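Local coordinates for protein L-isoleucine-4-hydroxylase (Bacillus thuringiensis, PDB 6LNH) that hydroxylates L-isoleucine to (4S)-4-hydroxy-L-isoleucine with 2-oxoglutarate and dioxygen, using ferrous iron and ascorbate, at residues Phe178-Asn183 with Leu241-Ser246. Sequence-based numbering, arbitrary orientation.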
ATOM      1  N   PHE C 178     -18.407 -16.284 -11.215  1.00 39.33           N
ATOM      2  CA  PHE C 178     -17.444 -16.293 -10.119  1.00 32.56           C
ATOM      3  C   PHE C 178     -16.170 -15.586 -10.571  1.00 36.90           C
ATOM      4  O   PHE C 178     -15.574 -15.967 -11.584  1.00 37.25           O
ATOM      5  CB  PHE C 178     -17.125 -17.722  -9.676  1.00 37.63           C
ATOM      6  CG  PHE C 178     -18.223 -18.382  -8.890  1.00 39.62           C
ATOM      7  CD1 PHE C 178     -19.368 -18.847  -9.516  1.00 40.10           C
ATOM      8  CD2 PHE C 178     -18.099 -18.552  -7.521  1.00 36.91           C
ATOM      9  CE1 PHE C 178     -20.375 -19.458  -8.787  1.00 39.69           C
ATOM     10  CE2 PHE C 178     -19.102 -19.161  -6.788  1.00 43.68           C
ATOM     11  CZ  PHE C 178     -20.242 -19.613  -7.422  1.00 39.86           C
ATOM     12  N   LEU C 179     -15.757 -14.567  -9.819  1.00 35.83           N
ATOM     13  CA  LEU C 179     -14.507 -13.849 -10.053  1.00 36.46           C
ATOM     14  C   LEU C 179     -13.505 -14.269  -8.981  1.00 38.03           C
ATOM     15  O   LEU C 179     -13.694 -13.966  -7.798  1.00 35.91           O
ATOM     16  CB  LEU C 179     -14.749 -12.339 -10.033  1.00 35.71           C
ATOM     17  CG  LEU C 179     -13.553 -11.400 -10.197  1.00 41.13           C
ATOM     18  CD1 LEU C 179     -12.839 -11.698 -11.483  1.00 39.84           C
ATOM     19  CD2 LEU C 179     -14.004  -9.948 -10.175  1.00 41.26           C
ATOM     20  N   HIS C 180     -12.445 -14.963  -9.389  1.00 33.05           N
ATOM     21  CA  HIS C 180     -11.377 -15.383  -8.489  1.00 34.66           C
ATOM     22  C   HIS C 180     -10.106 -14.621  -8.839  1.00 35.83           C
ATOM     23  O   HIS C 180      -9.592 -14.745  -9.955  1.00 31.18           O
ATOM     24  CB  HIS C 180     -11.134 -16.891  -8.577  1.00 34.80           C
ATOM     25  CG  HIS C 180     -12.376 -17.715  -8.437  1.00 37.43           C
ATOM     26  ND1 HIS C 180     -12.947 -18.000  -7.215  1.00 35.91           N
ATOM     27  CD2 HIS C 180     -13.153 -18.319  -9.366  1.00 36.21           C
ATOM     28  CE1 HIS C 180     -14.025 -18.741  -7.398  1.00 36.13           C
ATOM     29  NE2 HIS C 180     -14.172 -18.950  -8.693  1.00 36.67           N
ATOM     30  N   LEU C 181      -9.601 -13.838  -7.889  1.00 40.40           N
ATOM     31  CA  LEU C 181      -8.292 -13.221  -8.051  1.00 40.57           C
ATOM     32  C   LEU C 181      -7.201 -14.282  -7.966  1.00 36.60           C
ATOM     33  O   LEU C 181      -7.155 -15.066  -7.014  1.00 38.91           O
ATOM     34  CB  LEU C 181      -8.075 -12.147  -6.987  1.00 38.04           C
ATOM     35  CG  LEU C 181      -6.747 -11.393  -7.032  1.00 43.62           C
ATOM     36  CD1 LEU C 181      -6.581 -10.655  -8.352  1.00 35.46           C
ATOM     37  CD2 LEU C 181      -6.650 -10.431  -5.860  1.00 36.15           C
ATOM     38  N   MET C 182      -6.316 -14.302  -8.962  1.00 36.29           N
ATOM     39  CA  MET C 182      -5.185 -15.221  -8.963  1.00 33.71           C
ATOM     40  C   MET C 182      -3.869 -14.556  -8.586  1.00 42.28           C
ATOM     41  O   MET C 182      -3.049 -15.168  -7.893  1.00 38.93           O
ATOM     42  CB  MET C 182      -5.050 -15.881 -10.337  1.00 35.89           C
ATOM     43  CG  MET C 182      -6.257 -16.715 -10.729  1.00 42.57           C
ATOM     44  SD  MET C 182      -6.561 -18.084  -9.594  1.00 43.35           S
ATOM     45  CE  MET C 182      -5.135 -19.109  -9.931  1.00 41.50           C
ATOM     46  N   ASN C 183      -3.647 -13.315  -9.016  1.00 38.44           N
ATOM     47  CA  ASN C 183      -2.391 -12.627  -8.753  1.00 38.35           C
ATOM     48  C   ASN C 183      -2.541 -11.161  -9.121  1.00 36.05           C
ATOM     49  O   ASN C 183      -3.324 -10.805 -10.009  1.00 35.79           O
ATOM     50  CB  ASN C 183      -1.218 -13.246  -9.524  1.00 37.32           C
ATOM     51  CG  ASN C 183       0.123 -12.959  -8.866  1.00 40.50           C
ATOM     52  OD1 ASN C 183       0.193 -12.240  -7.869  1.00 38.87           O
ATOM     53  ND2 ASN C 183       1.191 -13.522  -9.420  1.00 39.49           N
ATOM     54  N   LEU C 241      -9.445 -15.308 -12.756  1.00 35.72           N
ATOM     55  CA  LEU C 241     -10.130 -16.495 -13.250  1.00 30.93           C
ATOM     56  C   LEU C 241     -11.626 -16.279 -13.098  1.00 34.07           C
ATOM     57  O   LEU C 241     -12.107 -16.029 -11.988  1.00 35.98           O
ATOM     58  CB  LEU C 241      -9.694 -17.753 -12.495  1.00 33.32           C
ATOM     59  CG  LEU C 241     -10.423 -19.024 -12.937  1.00 37.24           C
ATOM     60  CD1 LEU C 241     -10.000 -19.434 -14.343  1.00 29.40           C
ATOM     61  CD2 LEU C 241     -10.201 -20.158 -11.947  1.00 33.63           C
ATOM     62  N   LEU C 242     -12.360 -16.389 -14.201  1.00 29.66           N
ATOM     63  CA  LEU C 242     -13.814 -16.317 -14.186  1.00 33.04           C
ATOM     64  C   LEU C 242     -14.396 -17.706 -14.410  1.00 36.40           C
ATOM     65  O   LEU C 242     -13.967 -18.422 -15.321  1.00 32.75           O
ATOM     66  CB  LEU C 242     -14.337 -15.356 -15.257  1.00 33.46           C
ATOM     67  CG  LEU C 242     -14.034 -13.861 -15.155  1.00 37.99           C
ATOM     68  CD1 LEU C 242     -14.342 -13.182 -16.482  1.00 41.47           C
ATOM     69  CD2 LEU C 242     -14.844 -13.229 -14.036  1.00 32.91           C
ATOM     70  N   VAL C 243     -15.366 -18.081 -13.583  1.00 33.76           N
ATOM     71  CA  VAL C 243     -16.118 -19.320 -13.751  1.00 34.49           C
ATOM     72  C   VAL C 243     -17.584 -18.930 -13.884  1.00 39.20           C
ATOM     73  O   VAL C 243     -18.207 -18.487 -12.910  1.00 40.07           O
ATOM     74  CB  VAL C 243     -15.899 -20.301 -12.593  1.00 36.27           C
ATOM     75  CG1 VAL C 243     -16.593 -21.620 -12.889  1.00 35.81           C
ATOM     76  CG2 VAL C 243     -14.410 -20.526 -12.362  1.00 36.73           C
ATOM     77  N   THR C 244     -18.133 -19.090 -15.086  1.00 35.37           N
ATOM     78  CA  THR C 244     -19.483 -18.656 -15.413  1.00 41.14           C
ATOM     79  C   THR C 244     -20.398 -19.848 -15.659  1.00 40.26           C
ATOM     80  O   THR C 244     -19.960 -20.907 -16.121  1.00 34.15           O
ATOM     81  CB  THR C 244     -19.480 -17.750 -16.646  1.00 39.22           C
ATOM     82  OG1 THR C 244     -19.244 -18.540 -17.819  1.00 36.06           O
ATOM     83  CG2 THR C 244     -18.389 -16.695 -16.526  1.00 36.46           C
ATOM     84  N   PHE C 245     -21.676 -19.669 -15.325  1.00 40.92           N
ATOM     85  CA  PHE C 245     -22.703 -20.685 -15.526  1.00 42.99           C
ATOM     86  C   PHE C 245     -23.813 -20.108 -16.396  1.00 42.58           C
ATOM     87  O   PHE C 245     -24.475 -19.141 -16.002  1.00 41.28           O
ATOM     88  CB  PHE C 245     -23.242 -21.176 -14.180  1.00 43.71           C
ATOM     89  CG  PHE C 245     -22.190 -21.805 -13.310  1.00 47.45           C
ATOM     90  CD1 PHE C 245     -21.259 -21.023 -12.641  1.00 41.25           C
ATOM     91  CD2 PHE C 245     -22.112 -23.181 -13.184  1.00 48.28           C
ATOM     92  CE1 PHE C 245     -20.281 -21.599 -11.858  1.00 38.38           C
ATOM     93  CE2 PHE C 245     -21.136 -23.762 -12.399  1.00 42.88           C
ATOM     94  CZ  PHE C 245     -20.220 -22.969 -11.736  1.00 44.49           C
ATOM     95  N   SER C 246     -24.010 -20.700 -17.577  1.00 37.94           N
ATOM     96  CA  SER C 246     -25.063 -20.292 -18.498  1.00 40.98           C
ATOM     97  C   SER C 246     -25.624 -21.516 -19.215  1.00 43.18           C
ATOM     98  O   SER C 246     -25.085 -22.622 -19.122  1.00 40.80           O
ATOM     99  CB  SER C 246     -24.560 -19.246 -19.500  1.00 34.62           C
ATOM    100  OG  SER C 246     -23.517 -19.766 -20.304  1.00 41.06           O
TER
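F178 and F245 both carry CG anti to the carbonyl carbon (chi1 -74° and -61°), and their rings meet rim to rim. CD1 of F178 lies 3.7 Å from CE1 of F245. The ring planes are turned 65° apart. V243 O sits at the edge of the F178 ring, in its plane. The same oxygen accepts a hydrogen bond from F178 N at 2.8 Å. V243 N returns a bond to F178 O. A second reciprocal pair joins H180 and L241; here H180 N meets L241 O at 2.8 Å. Between these pairs, L179 and L242 form a non-hydrogen-bonded pair, with CD1 of L179 3.6 Å from CD2 of L242.

F178, H180, V243 and F245 pack on helix 120-134; L241 and M182 meet Y56. H180 lays its ring edge against V243, CD2 to CG2 3.9 Å. Hydrogen bonds to D129 (at NE2) and T214 (at ND1) fix the rotation of the H180 ring. Farther along, M182, which forms a classic beta bulge with N183 opposite D239, sets CG beside L241 CB. L179 and L242 lie on the other face, and the L242 side chain is about 6 Å from the bound iron. This antiparallel pairing belongs to the major sheet of the double-stranded beta-helix (cupin) fold of 2-oxoglutarate-dependent dioxygenases.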